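PDB 1K1E: 3-deoxy-D-manno-octulosonate 8-phosphate phosphatase KdsC from Haemophilus influenzae Rd, which catalyses the hydrolysis of 3-deoxy-D-manno-octulosonate 8-phosphate to 3-deoxy-D-manno-octulosonate and inorganic phosphate, a step in lipopolysaccharide biosynthesis. Local coordinates for residues F10-V15 with T86-L91; A50-A55 with Q157-S162; D90-A95 with A116-S121; V110-F115 with K132-H137; T120-A125 with S152-Q157. One frame throughout, in Å; residues are numbered along the deposited sequence.

Interaction 1 of 5, residues F10-V15 with T86-L91; sequences FVITDV and TACFDL. With HG (mercury (II) ion), chain N; CO (cobalt (II) ion), chain M.
F10 and L91 meet with their side chains at roughly a right angle. The L91 CB lies at the edge of the F10 ring and in its plane, 3.9 Å from F10 CZ, while L91 O approaches the same ring obliquely, 3.3 Å from F10 CE2. A chi1 of -170° puts F10 CG anti to the backbone N, and the ring rim then meets L91. I12, two residues on and on the same face of strand 10-14, uses both branches: CG2 rests 4.1 Å from L91 CD1, and CD1 reaches C88, 4.3 Å from its CB. C88 SG binds the mercury ion at 2.4 Å, with C118 SG and A114 O as the other ligands. The axes of the strand and of helix 86-91 run roughly antiparallel (145°), 10.2 Å apart. V11, between F10 and I12 in the strand, packs instead on helix 147-158, so alternate residues serve two layers. D14 at the strand end binds the cobalt ion through OD2 at 2.0 Å, beside D16 and D107. Apolar packing thus joins the strand bearing this metal ligand to helix 84-95, whose first residue, K84, forms a salt bridge with D14 OD1.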
# COMPACT_ATOMS: atom_id res chain seq x y z
N PHE A 10 -5.50 7.90 29.64
CA PHE A 10 -6.10 6.83 28.86
C PHE A 10 -6.27 7.28 27.41
O PHE A 10 -6.71 8.38 27.13
CB PHE A 10 -7.46 6.53 29.48
CG PHE A 10 -8.17 5.30 28.98
CD1 PHE A 10 -7.48 4.12 28.63
CD2 PHE A 10 -9.58 5.31 28.93
CE1 PHE A 10 -8.20 2.95 28.22
CE2 PHE A 10 -10.31 4.17 28.53
CZ PHE A 10 -9.63 3.00 28.18
N VAL A 11 -5.94 6.39 26.52
CA VAL A 11 -6.08 6.64 25.08
C VAL A 11 -6.91 5.51 24.54
O VAL A 11 -6.61 4.33 24.76
CB VAL A 11 -4.73 6.60 24.41
CG1 VAL A 11 -4.90 6.58 22.84
CG2 VAL A 11 -3.94 7.78 24.86
N ILE A 12 -8.03 5.86 23.91
CA ILE A 12 -8.90 4.87 23.25
C ILE A 12 -8.69 5.08 21.73
O ILE A 12 -8.82 6.24 21.21
CB ILE A 12 -10.39 5.15 23.55
CG1 ILE A 12 -10.68 4.94 25.03
CG2 ILE A 12 -11.30 4.22 22.71
CD1 ILE A 12 -12.04 5.52 25.37
N THR A 13 -8.45 4.00 21.01
CA THR A 13 -8.24 4.11 19.60
C THR A 13 -9.19 3.26 18.75
O THR A 13 -9.46 2.07 19.03
CB THR A 13 -6.75 3.77 19.21
OG1 THR A 13 -6.59 3.96 17.80
CG2 THR A 13 -6.43 2.34 19.44
N ASP A 14 -9.75 3.90 17.73
CA ASP A 14 -10.56 3.21 16.75
C ASP A 14 -9.54 2.32 16.02
O ASP A 14 -8.32 2.48 16.13
CB ASP A 14 -11.15 4.23 15.73
CG ASP A 14 -11.71 3.56 14.51
OD1 ASP A 14 -12.36 2.51 14.65
OD2 ASP A 14 -11.53 4.11 13.42
N VAL A 15 -10.03 1.31 15.29
CA VAL A 15 -9.12 0.46 14.55
C VAL A 15 -8.99 0.74 13.05
O VAL A 15 -7.94 1.16 12.57
CB VAL A 15 -9.52 -1.08 14.71
CG1 VAL A 15 -8.67 -1.96 13.81
CG2 VAL A 15 -9.32 -1.47 16.19
N THR A 86 -21.29 5.04 24.15
CA THR A 86 -21.35 4.40 25.44
C THR A 86 -20.12 3.49 25.65
O THR A 86 -19.70 3.30 26.79
CB THR A 86 -22.64 3.60 25.61
OG1 THR A 86 -22.72 2.63 24.60
CG2 THR A 86 -23.85 4.55 25.51
N ALA A 87 -19.53 2.97 24.56
CA ALA A 87 -18.34 2.12 24.65
C ALA A 87 -17.28 2.98 25.29
O ALA A 87 -16.50 2.48 26.11
CB ALA A 87 -17.83 1.63 23.26
N CYS A 88 -17.21 4.27 24.94
CA CYS A 88 -16.20 5.12 25.56
C CYS A 88 -16.35 5.14 27.05
O CYS A 88 -15.37 4.93 27.77
CB CYS A 88 -16.23 6.62 25.14
SG CYS A 88 -15.78 6.79 23.36
N PHE A 89 -17.54 5.43 27.55
CA PHE A 89 -17.64 5.51 29.00
C PHE A 89 -17.36 4.21 29.73
O PHE A 89 -16.81 4.21 30.86
CB PHE A 89 -18.99 6.09 29.34
CG PHE A 89 -19.18 7.47 28.76
CD1 PHE A 89 -18.40 8.53 29.21
CD2 PHE A 89 -20.14 7.72 27.79
CE1 PHE A 89 -18.59 9.83 28.72
CE2 PHE A 89 -20.33 9.02 27.29
CZ PHE A 89 -19.56 10.06 27.76
N ASP A 90 -17.73 3.11 29.07
CA ASP A 90 -17.52 1.78 29.63
C ASP A 90 -16.04 1.52 29.74
O ASP A 90 -15.58 1.00 30.75
CB ASP A 90 -18.17 0.72 28.77
CG ASP A 90 -19.68 0.71 28.88
OD1 ASP A 90 -20.35 0.04 28.00
OD2 ASP A 90 -20.17 1.37 29.82
N LEU A 91 -15.29 1.90 28.70
CA LEU A 91 -13.83 1.67 28.73
C LEU A 91 -13.19 2.59 29.76
O LEU A 91 -12.22 2.23 30.45
CB LEU A 91 -13.24 1.91 27.32
CG LEU A 91 -13.57 0.82 26.30
CD1 LEU A 91 -13.13 1.30 24.86
CD2 LEU A 91 -12.81 -0.53 26.69
HG HG N . -14.14 8.47 23.80
CO CO M . -12.38 3.88 11.57
O HOH W 1 -12.96 1.88 12.22
O HOH W 2 -12.94 3.65 9.56
O HOH W 3 -14.24 4.61 12.29

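Interaction 2 of 5, residues A50-A55 with Q157-S162; sequences ADIQVA and QAQGKS
K161 sets off with CG anti to its carbonyl carbon (chi1 -53°) and stays extended beyond that, which carries the ammonium group across to A50. There K161 NZ gives a short hydrogen bond of 2.5 Å to A50 O. The C=O...N angle is 132°, and the donor is tilted 32° from the carbonyl plane. The aliphatic part of the lysine lies against the A50 methyl, with K161 CD 3.5 Å from A50 CB. Q159, likewise extended, comes at I52 from the opposite direction, its OE1 3.6 Å from I52 CD1. One water joins the two halves, donating to A50 O at 2.6 Å and to Q159 OE1 at 3.1 Å. The Q159 NE2 is occupied by I8 O and L5 O, which probably fixes the amide's rotation, with OE1 toward the water. A50 O lies at the end of helix 38-49, where the helix dipole would probably enhance its pull on the ammonium. Positive phi values at D51 and G160 mark Schellman motifs ending helices 38-49 and 147-158, which lie on the same face of the parallel sheet. The contact is therefore a meeting of two helix C-termini within one helical layer of the HAD-type three-layer alpha/beta fold.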
# COMPACT_ATOMS: atom_id res chain seq x y z
N ALA A 50 4.43 4.49 30.37
CA ALA A 50 4.40 5.81 30.97
C ALA A 50 3.10 6.02 31.77
O ALA A 50 2.69 7.17 32.00
CB ALA A 50 4.51 6.87 29.88
N ASP A 51 2.48 4.90 32.15
CA ASP A 51 1.26 4.84 32.96
C ASP A 51 0.04 5.40 32.25
O ASP A 51 -0.82 5.96 32.89
CB ASP A 51 1.45 5.61 34.27
CG ASP A 51 0.42 5.24 35.32
OD1 ASP A 51 0.01 6.14 36.10
OD2 ASP A 51 0.02 4.05 35.39
N ILE A 52 -0.01 5.29 30.93
CA ILE A 52 -1.20 5.75 30.22
C ILE A 52 -1.81 4.52 29.59
O ILE A 52 -1.21 3.90 28.69
CB ILE A 52 -0.80 6.74 29.17
CG1 ILE A 52 -0.21 8.00 29.83
CG2 ILE A 52 -2.03 6.99 28.27
CD1 ILE A 52 0.39 8.95 28.79
N GLN A 53 -3.00 4.12 30.03
CA GLN A 53 -3.53 2.90 29.46
C GLN A 53 -3.99 3.09 28.02
O GLN A 53 -4.29 4.23 27.61
CB GLN A 53 -4.68 2.43 30.30
CG GLN A 53 -4.26 2.20 31.76
CD GLN A 53 -5.50 1.91 32.63
OE1 GLN A 53 -6.12 0.86 32.50
NE2 GLN A 53 -5.87 2.86 33.46
N VAL A 54 -4.07 1.99 27.29
CA VAL A 54 -4.57 2.08 25.92
C VAL A 54 -5.73 1.09 25.72
O VAL A 54 -5.67 -0.04 26.18
CB VAL A 54 -3.45 1.80 24.91
CG1 VAL A 54 -4.03 1.78 23.50
CG2 VAL A 54 -2.29 2.86 25.11
N ALA A 55 -6.79 1.53 25.05
CA ALA A 55 -7.93 0.66 24.75
C ALA A 55 -8.23 0.73 23.24
O ALA A 55 -7.90 1.75 22.59
CB ALA A 55 -9.17 1.08 25.54
N GLN A 157 5.38 13.75 25.00
CA GLN A 157 6.22 14.92 25.09
C GLN A 157 5.57 15.94 26.01
O GLN A 157 6.25 16.59 26.77
CB GLN A 157 6.40 15.52 23.73
CG GLN A 157 7.17 16.80 23.77
CD GLN A 157 7.89 16.94 22.50
OE1 GLN A 157 8.85 16.19 22.23
NE2 GLN A 157 7.40 17.84 21.65
N ALA A 158 4.25 16.10 25.91
CA ALA A 158 3.54 17.06 26.76
C ALA A 158 3.73 16.73 28.24
O ALA A 158 3.81 17.65 29.04
CB ALA A 158 2.05 17.08 26.42
N GLN A 159 3.83 15.43 28.58
CA GLN A 159 4.06 14.97 29.95
C GLN A 159 5.55 14.95 30.38
O GLN A 159 5.89 14.46 31.47
CB GLN A 159 3.40 13.58 30.10
CG GLN A 159 1.85 13.73 29.84
CD GLN A 159 1.02 12.55 30.23
OE1 GLN A 159 1.49 11.68 30.89
NE2 GLN A 159 -0.25 12.52 29.79
N GLY A 160 6.43 15.44 29.52
CA GLY A 160 7.87 15.49 29.80
C GLY A 160 8.56 14.13 29.77
O GLY A 160 9.62 13.90 30.40
N LYS A 161 7.94 13.19 29.06
CA LYS A 161 8.44 11.82 28.93
C LYS A 161 8.93 11.52 27.52
O LYS A 161 9.04 10.35 27.13
CB LYS A 161 7.33 10.83 29.27
CG LYS A 161 6.69 11.10 30.64
CD LYS A 161 5.52 10.11 30.88
CE LYS A 161 5.12 10.03 32.39
NZ LYS A 161 3.88 9.25 32.79
N SER A 162 9.27 12.56 26.79
CA SER A 162 9.73 12.34 25.41
C SER A 162 11.05 11.53 25.39
O SER A 162 11.34 10.84 24.42
CB SER A 162 9.96 13.68 24.67
OG SER A 162 11.24 14.24 24.95
O HOH W 4 1.08 9.16 32.67

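Interaction 3 of 5, residues D90-A95 with A116-S121; sequences DLMKQA and AACGTS. With HG (mercury (II) ion), chain N.
Van der Waals contact is carried by one atom of the helix, the M92 methyl. M92 CE lies 3.6 Å from A117 O and 3.8 Å from C118 SG, with C118 CB a little farther off at 4.5 Å. The side chain gets there by full extension: CG is anti to the carbonyl carbon, and the remaining torsions are close to 180° (chi2 163°, chi3 -179°), which stretches the thioether straight out from the helix toward the other segment. T102 and A99 also touch M92, and T102 and Y104 touch C118, so both side chains also pack on strand 102-106.

In the chain, strand 102-106 comes between helix 84-95 and helix 112-117. Strand 102-106, helix 112-117 and strand 120-123 form one beta-alpha-beta unit of the parallel sheet, and helix 84-95 packs alongside helix 112-117 on the same face. C118 is the first residue to leave helical geometry, at the turn from helix into strand 120-123.

Metal coordination involves the cysteine rather than the methionine. C118 SG binds the mercury ion at 2.3 Å, and C88 SG and A114 O supply the other protein ligands. M92 SD lies 5.6 Å from the mercury, too distant for a bond, and the methyl sits between them with CE 4.1 Å from the ion. Mercury is not the enzyme's cofactor, which is magnesium; its place between two buried cysteine sulfurs agrees with the affinity of this soft metal for sulfur.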
# COMPACT_ATOMS: atom_id res chain seq x y z
N ASP A 90 -17.73 3.11 29.07
CA ASP A 90 -17.52 1.78 29.63
C ASP A 90 -16.04 1.52 29.74
O ASP A 90 -15.58 1.00 30.75
CB ASP A 90 -18.17 0.72 28.77
CG ASP A 90 -19.68 0.71 28.88
OD1 ASP A 90 -20.35 0.04 28.00
OD2 ASP A 90 -20.17 1.37 29.82
N LEU A 91 -15.29 1.90 28.70
CA LEU A 91 -13.83 1.67 28.73
C LEU A 91 -13.19 2.59 29.76
O LEU A 91 -12.22 2.23 30.45
CB LEU A 91 -13.24 1.91 27.32
CG LEU A 91 -13.57 0.82 26.30
CD1 LEU A 91 -13.13 1.30 24.86
CD2 LEU A 91 -12.81 -0.53 26.69
N MET A 92 -13.71 3.79 29.89
CA MET A 92 -13.13 4.71 30.87
C MET A 92 -13.32 4.11 32.25
O MET A 92 -12.38 4.10 33.05
CB MET A 92 -13.82 6.07 30.86
CG MET A 92 -13.50 6.86 29.55
SD MET A 92 -14.69 8.19 29.34
CE MET A 92 -14.24 8.98 27.84
N LYS A 93 -14.54 3.64 32.51
CA LYS A 93 -14.83 3.06 33.82
C LYS A 93 -13.88 1.87 34.05
O LYS A 93 -13.38 1.69 35.18
CB LYS A 93 -16.30 2.64 33.90
CG LYS A 93 -16.85 2.54 35.32
N GLN A 94 -13.61 1.09 33.00
CA GLN A 94 -12.70 -0.05 33.20
C GLN A 94 -11.32 0.45 33.49
O GLN A 94 -10.57 -0.16 34.29
CB GLN A 94 -12.66 -1.00 31.99
CG GLN A 94 -13.85 -1.95 31.85
CD GLN A 94 -13.79 -2.73 30.58
OE1 GLN A 94 -14.72 -2.67 29.74
NE2 GLN A 94 -12.69 -3.48 30.40
N ALA A 95 -10.97 1.59 32.91
CA ALA A 95 -9.62 2.14 33.12
C ALA A 95 -9.43 2.84 34.45
O ALA A 95 -8.30 3.05 34.92
CB ALA A 95 -9.24 3.15 31.94
N ALA A 116 -16.84 13.29 21.09
CA ALA A 116 -17.68 14.06 22.01
C ALA A 116 -17.64 13.50 23.44
O ALA A 116 -17.65 14.23 24.40
CB ALA A 116 -19.11 14.09 21.51
N ALA A 117 -17.57 12.19 23.55
CA ALA A 117 -17.53 11.57 24.87
C ALA A 117 -16.15 11.73 25.51
O ALA A 117 -16.07 11.84 26.77
CB ALA A 117 -17.88 10.18 24.76
N CYS A 118 -15.07 11.78 24.71
CA CYS A 118 -13.71 11.96 25.31
C CYS A 118 -13.35 13.43 25.56
O CYS A 118 -13.91 14.32 24.97
CB CYS A 118 -12.62 11.36 24.42
SG CYS A 118 -12.33 9.59 24.60
N GLY A 119 -12.38 13.64 26.43
CA GLY A 119 -11.94 14.98 26.75
C GLY A 119 -11.08 15.59 25.66
O GLY A 119 -11.13 16.78 25.46
N THR A 120 -10.32 14.76 24.95
CA THR A 120 -9.42 15.22 23.88
C THR A 120 -9.64 14.28 22.70
O THR A 120 -9.87 13.08 22.92
CB THR A 120 -7.94 15.08 24.35
OG1 THR A 120 -7.74 15.90 25.51
CG2 THR A 120 -6.96 15.46 23.27
N SER A 121 -9.57 14.80 21.49
CA SER A 121 -9.78 13.95 20.32
C SER A 121 -8.82 14.33 19.20
O SER A 121 -8.50 15.50 19.01
CB SER A 121 -11.22 14.13 19.82
OG SER A 121 -11.49 15.52 19.63
HG HG N . -14.14 8.47 23.80

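Interaction 4 of 5, residues V110-F115 with K132-H137; sequences VDLPAF and KNAVDH. With HG (mercury (II) ion), chain N.
D111 O is approached by two backbone N-H groups, a 2.9 Å hydrogen bond from F115 N and a weak one from A114 N, and the same oxygen lies 3.4 Å above the F115 ring plane, offset toward the rim. V135 covers the opposite face. Its CG1 stands 3.5 Å from the ring centroid and 11° off the normal, a CH-pi contact that places the methyl over the middle of the ring and near all six carbons. V135 CG1 is anti to the carbonyl carbon (chi1 -59°), which aims this branch at the phenyl group. The ring is thus sandwiched between the carbonyl of D111, four residues earlier, and a methyl from the other segment. Helix 112-117 here lies against the turn that follows helix 129-132 and leads into strand 137-138, two successive helical connections of the HAD-type alpha/beta fold. A134 serves two partners: its CB is 3.6 Å from L112 CD2 and 4.2 Å from F115 CD1, the latter approach being oblique. L112 also packs on F165 of a neighbouring subunit. A114 O is a mercury ligand at 2.9 Å. D111 OD1 forms a salt bridge with K84 and a hydrogen bond with Y104 OH, next to the cobalt site.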
# COMPACT_ATOMS: atom_id res chain seq x y z
N VAL A 110 -18.57 7.37 12.35
CA VAL A 110 -18.85 6.50 13.50
C VAL A 110 -18.12 7.02 14.73
O VAL A 110 -18.57 6.78 15.82
CB VAL A 110 -18.35 5.00 13.27
CG1 VAL A 110 -19.07 4.01 14.25
CG2 VAL A 110 -18.60 4.56 11.81
N ASP A 111 -16.99 7.71 14.57
CA ASP A 111 -16.26 8.17 15.75
C ASP A 111 -16.73 9.53 16.29
O ASP A 111 -16.28 9.95 17.37
CB ASP A 111 -14.78 8.25 15.41
CG ASP A 111 -14.27 6.98 14.83
OD1 ASP A 111 -14.40 5.97 15.53
OD2 ASP A 111 -13.77 6.96 13.69
N LEU A 112 -17.59 10.22 15.55
CA LEU A 112 -18.05 11.52 16.01
C LEU A 112 -18.59 11.47 17.48
O LEU A 112 -18.26 12.36 18.28
CB LEU A 112 -19.11 12.07 15.04
CG LEU A 112 -18.43 12.48 13.70
CD1 LEU A 112 -19.56 12.95 12.72
CD2 LEU A 112 -17.45 13.62 13.92
N PRO A 113 -19.41 10.47 17.84
CA PRO A 113 -19.91 10.43 19.23
C PRO A 113 -18.75 10.12 20.20
O PRO A 113 -18.79 10.53 21.36
CB PRO A 113 -20.95 9.31 19.22
CG PRO A 113 -21.34 9.18 17.77
CD PRO A 113 -20.02 9.41 17.02
N ALA A 114 -17.73 9.42 19.71
CA ALA A 114 -16.56 9.09 20.50
C ALA A 114 -15.70 10.30 20.83
O ALA A 114 -15.19 10.43 21.96
CB ALA A 114 -15.70 8.01 19.79
N PHE A 115 -15.57 11.21 19.86
CA PHE A 115 -14.81 12.42 20.10
C PHE A 115 -15.51 13.22 21.19
O PHE A 115 -14.86 13.75 22.06
CB PHE A 115 -14.77 13.32 18.83
CG PHE A 115 -14.13 12.66 17.63
CD1 PHE A 115 -14.56 12.98 16.32
CD2 PHE A 115 -13.08 11.78 17.77
CE1 PHE A 115 -13.95 12.42 15.18
CE2 PHE A 115 -12.46 11.23 16.64
CZ PHE A 115 -12.90 11.55 15.34
N LYS A 132 -12.44 15.97 10.75
CA LYS A 132 -11.34 16.86 11.12
C LYS A 132 -11.83 18.07 11.87
O LYS A 132 -11.19 18.53 12.83
CB LYS A 132 -10.59 17.32 9.85
CG LYS A 132 -9.69 16.22 9.34
CD LYS A 132 -8.87 16.80 8.15
CE LYS A 132 -7.77 15.90 7.72
NZ LYS A 132 -7.03 16.49 6.53
N ASN A 133 -12.98 18.60 11.44
CA ASN A 133 -13.52 19.81 12.10
C ASN A 133 -14.00 19.54 13.51
O ASN A 133 -14.06 20.43 14.37
CB ASN A 133 -14.68 20.37 11.30
CG ASN A 133 -14.91 21.87 11.59
OD1 ASN A 133 -16.02 22.32 11.88
ND2 ASN A 133 -13.86 22.59 11.58
N ALA A 134 -14.32 18.29 13.75
CA ALA A 134 -14.85 17.91 15.05
C ALA A 134 -13.84 17.62 16.17
O ALA A 134 -14.19 17.63 17.36
CB ALA A 134 -15.80 16.67 14.86
N VAL A 135 -12.61 17.32 15.83
CA VAL A 135 -11.64 16.92 16.88
C VAL A 135 -10.82 18.10 17.37
O VAL A 135 -10.87 19.19 16.78
CB VAL A 135 -10.63 15.93 16.31
CG1 VAL A 135 -11.32 14.67 15.77
CG2 VAL A 135 -9.85 16.63 15.17
N ASP A 136 -10.05 17.89 18.43
CA ASP A 136 -9.20 18.92 18.99
C ASP A 136 -7.93 19.09 18.19
O ASP A 136 -7.43 20.21 18.02
CB ASP A 136 -8.85 18.58 20.44
CG ASP A 136 -10.06 18.61 21.33
OD1 ASP A 136 -10.34 17.62 22.08
OD2 ASP A 136 -10.77 19.63 21.24
N HIS A 137 -7.43 17.98 17.66
CA HIS A 137 -6.18 18.04 16.96
C HIS A 137 -6.17 17.18 15.71
O HIS A 137 -6.40 15.97 15.76
CB HIS A 137 -5.07 17.57 17.93
CG HIS A 137 -5.21 18.08 19.35
ND1 HIS A 137 -4.82 19.35 19.73
CD2 HIS A 137 -5.61 17.46 20.49
CE1 HIS A 137 -4.95 19.48 21.05
NE2 HIS A 137 -5.43 18.34 21.53
HG HG N . -14.14 8.47 23.80

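Interaction 5 of 5, residues T120-A125 with S152-Q157; sequences TSFAVA and SDMILQ
A Met-aromatic contact between F122 and M154 links strand 120-123 to helix 147-158; F122 and I155 are buried, and M154 closes the rim. The M154 SD is 5.5 Å from the centroid of the F122 ring and 78° off its normal, so the sulfur lies beside the edge. The terminal methyl meets the same rim: M154 CE is 4.0 Å from F122 CE2, near the plane of the ring, and M154 SD is 4.1 Å from that carbon. A bend in the methionine tail (chi3 45°) folds the methyl back so that both sulfur and CE face one ring carbon, and the two side chains run alongside one another, pointing opposite ways. I155, the next residue along the helix, makes a looser contact, its CG1 approaching F122 CZ obliquely at 4.5 Å.

The backbones stay well apart, with CA atoms no nearer than 10.7 Å (F122 to S152), and the gap is bridged by side chains alone. The phenyl also touches A103 and I105 of strand 102-106, M151 of the helix, and the ring of H137, whose plane is inclined at about 35° to it. At the helix surface D153 is tied to R149 and to Y130 of a neighbouring subunit. This is the packing of a parallel strand against a helix of the adjoining layer, as in the three-layer alpha/beta core of HAD phosphatases.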
# COMPACT_ATOMS: atom_id res chain seq x y z
N THR A 120 -10.32 14.76 24.95
CA THR A 120 -9.42 15.22 23.88
C THR A 120 -9.64 14.28 22.70
O THR A 120 -9.87 13.08 22.92
CB THR A 120 -7.94 15.08 24.35
OG1 THR A 120 -7.74 15.90 25.51
CG2 THR A 120 -6.96 15.46 23.27
N SER A 121 -9.57 14.80 21.49
CA SER A 121 -9.78 13.95 20.32
C SER A 121 -8.82 14.33 19.20
O SER A 121 -8.50 15.50 19.01
CB SER A 121 -11.22 14.13 19.82
OG SER A 121 -11.49 15.52 19.63
N PHE A 122 -8.44 13.32 18.43
CA PHE A 122 -7.52 13.42 17.32
C PHE A 122 -8.10 12.77 16.09
O PHE A 122 -8.75 11.73 16.19
CB PHE A 122 -6.26 12.64 17.62
CG PHE A 122 -5.43 13.22 18.76
CD1 PHE A 122 -5.76 12.92 20.08
CD2 PHE A 122 -4.33 14.01 18.51
CE1 PHE A 122 -5.01 13.40 21.13
CE2 PHE A 122 -3.54 14.50 19.59
CZ PHE A 122 -3.89 14.19 20.90
N ALA A 123 -7.83 13.36 14.93
CA ALA A 123 -8.28 12.73 13.68
C ALA A 123 -7.05 12.49 12.87
O ALA A 123 -6.12 13.33 12.87
CB ALA A 123 -9.26 13.68 12.91
N VAL A 124 -7.02 11.35 12.18
CA VAL A 124 -5.92 11.02 11.25
C VAL A 124 -6.00 11.97 10.06
O VAL A 124 -7.06 12.54 9.75
CB VAL A 124 -5.98 9.54 10.77
CG1 VAL A 124 -5.78 8.62 11.97
CG2 VAL A 124 -7.34 9.22 10.09
N ALA A 125 -4.86 12.14 9.41
CA ALA A 125 -4.78 13.10 8.28
C ALA A 125 -5.72 12.90 7.11
O ALA A 125 -5.99 13.85 6.36
CB ALA A 125 -3.37 13.15 7.78
N SER A 152 0.75 9.52 20.18
CA SER A 152 1.42 9.12 21.46
C SER A 152 2.66 9.94 21.74
O SER A 152 2.90 10.35 22.89
CB SER A 152 1.75 7.63 21.52
OG SER A 152 2.59 7.23 20.46
N ASP A 153 3.44 10.20 20.71
CA ASP A 153 4.64 11.00 20.89
C ASP A 153 4.24 12.37 21.45
O ASP A 153 4.90 12.89 22.34
CB ASP A 153 5.35 11.28 19.56
CG ASP A 153 6.17 10.11 19.05
OD1 ASP A 153 6.62 10.27 17.91
OD2 ASP A 153 6.42 9.10 19.74
N MET A 154 3.17 12.95 20.90
CA MET A 154 2.72 14.29 21.34
C MET A 154 2.31 14.27 22.79
O MET A 154 2.67 15.18 23.58
CB MET A 154 1.48 14.76 20.54
CG MET A 154 1.74 15.15 19.12
SD MET A 154 0.21 15.81 18.39
CE MET A 154 -0.31 16.86 19.67
N ILE A 155 1.51 13.26 23.15
CA ILE A 155 1.08 13.16 24.54
C ILE A 155 2.28 12.99 25.48
O ILE A 155 2.39 13.69 26.49
CB ILE A 155 0.08 11.97 24.72
CG1 ILE A 155 -1.17 12.24 23.87
CG2 ILE A 155 -0.27 11.82 26.24
CD1 ILE A 155 -2.18 11.08 23.80
N LEU A 156 3.15 12.04 25.19
CA LEU A 156 4.32 11.82 26.03
C LEU A 156 5.23 13.04 26.12
O LEU A 156 5.81 13.34 27.18
CB LEU A 156 5.13 10.62 25.54
CG LEU A 156 4.40 9.28 25.73
CD1 LEU A 156 5.06 8.18 24.95
CD2 LEU A 156 4.38 8.94 27.22
N GLN A 157 5.38 13.75 25.00
CA GLN A 157 6.22 14.92 25.09
C GLN A 157 5.57 15.94 26.01
O GLN A 157 6.25 16.59 26.77
CB GLN A 157 6.40 15.52 23.73
CG GLN A 157 7.17 16.80 23.77
CD GLN A 157 7.89 16.94 22.50
OE1 GLN A 157 8.85 16.19 22.23
NE2 GLN A 157 7.40 17.84 21.65

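From the N terminus, interaction 1 closes the first loop, bringing strand 10-14 to helix 84-95 across 70 intervening residues. Interaction 2 opens inside that loop, at 50-55, and closes far downstream at 157-162, so the two cross; their strands are neighbours in the parallel sheet. Interactions 3, 4 and 5 all nest within interaction 2. They form an overlapping chain: interaction 3 begins on the helix where interaction 1 ends, interaction 4 crosses it, and interaction 5 begins on 120-121, which interaction 3 shares, and crosses interaction 4. Mercury touches interactions 1, 3 and 4 on one face of the sheet, whereas interactions 2 and 5 share helix 147-158 on the other.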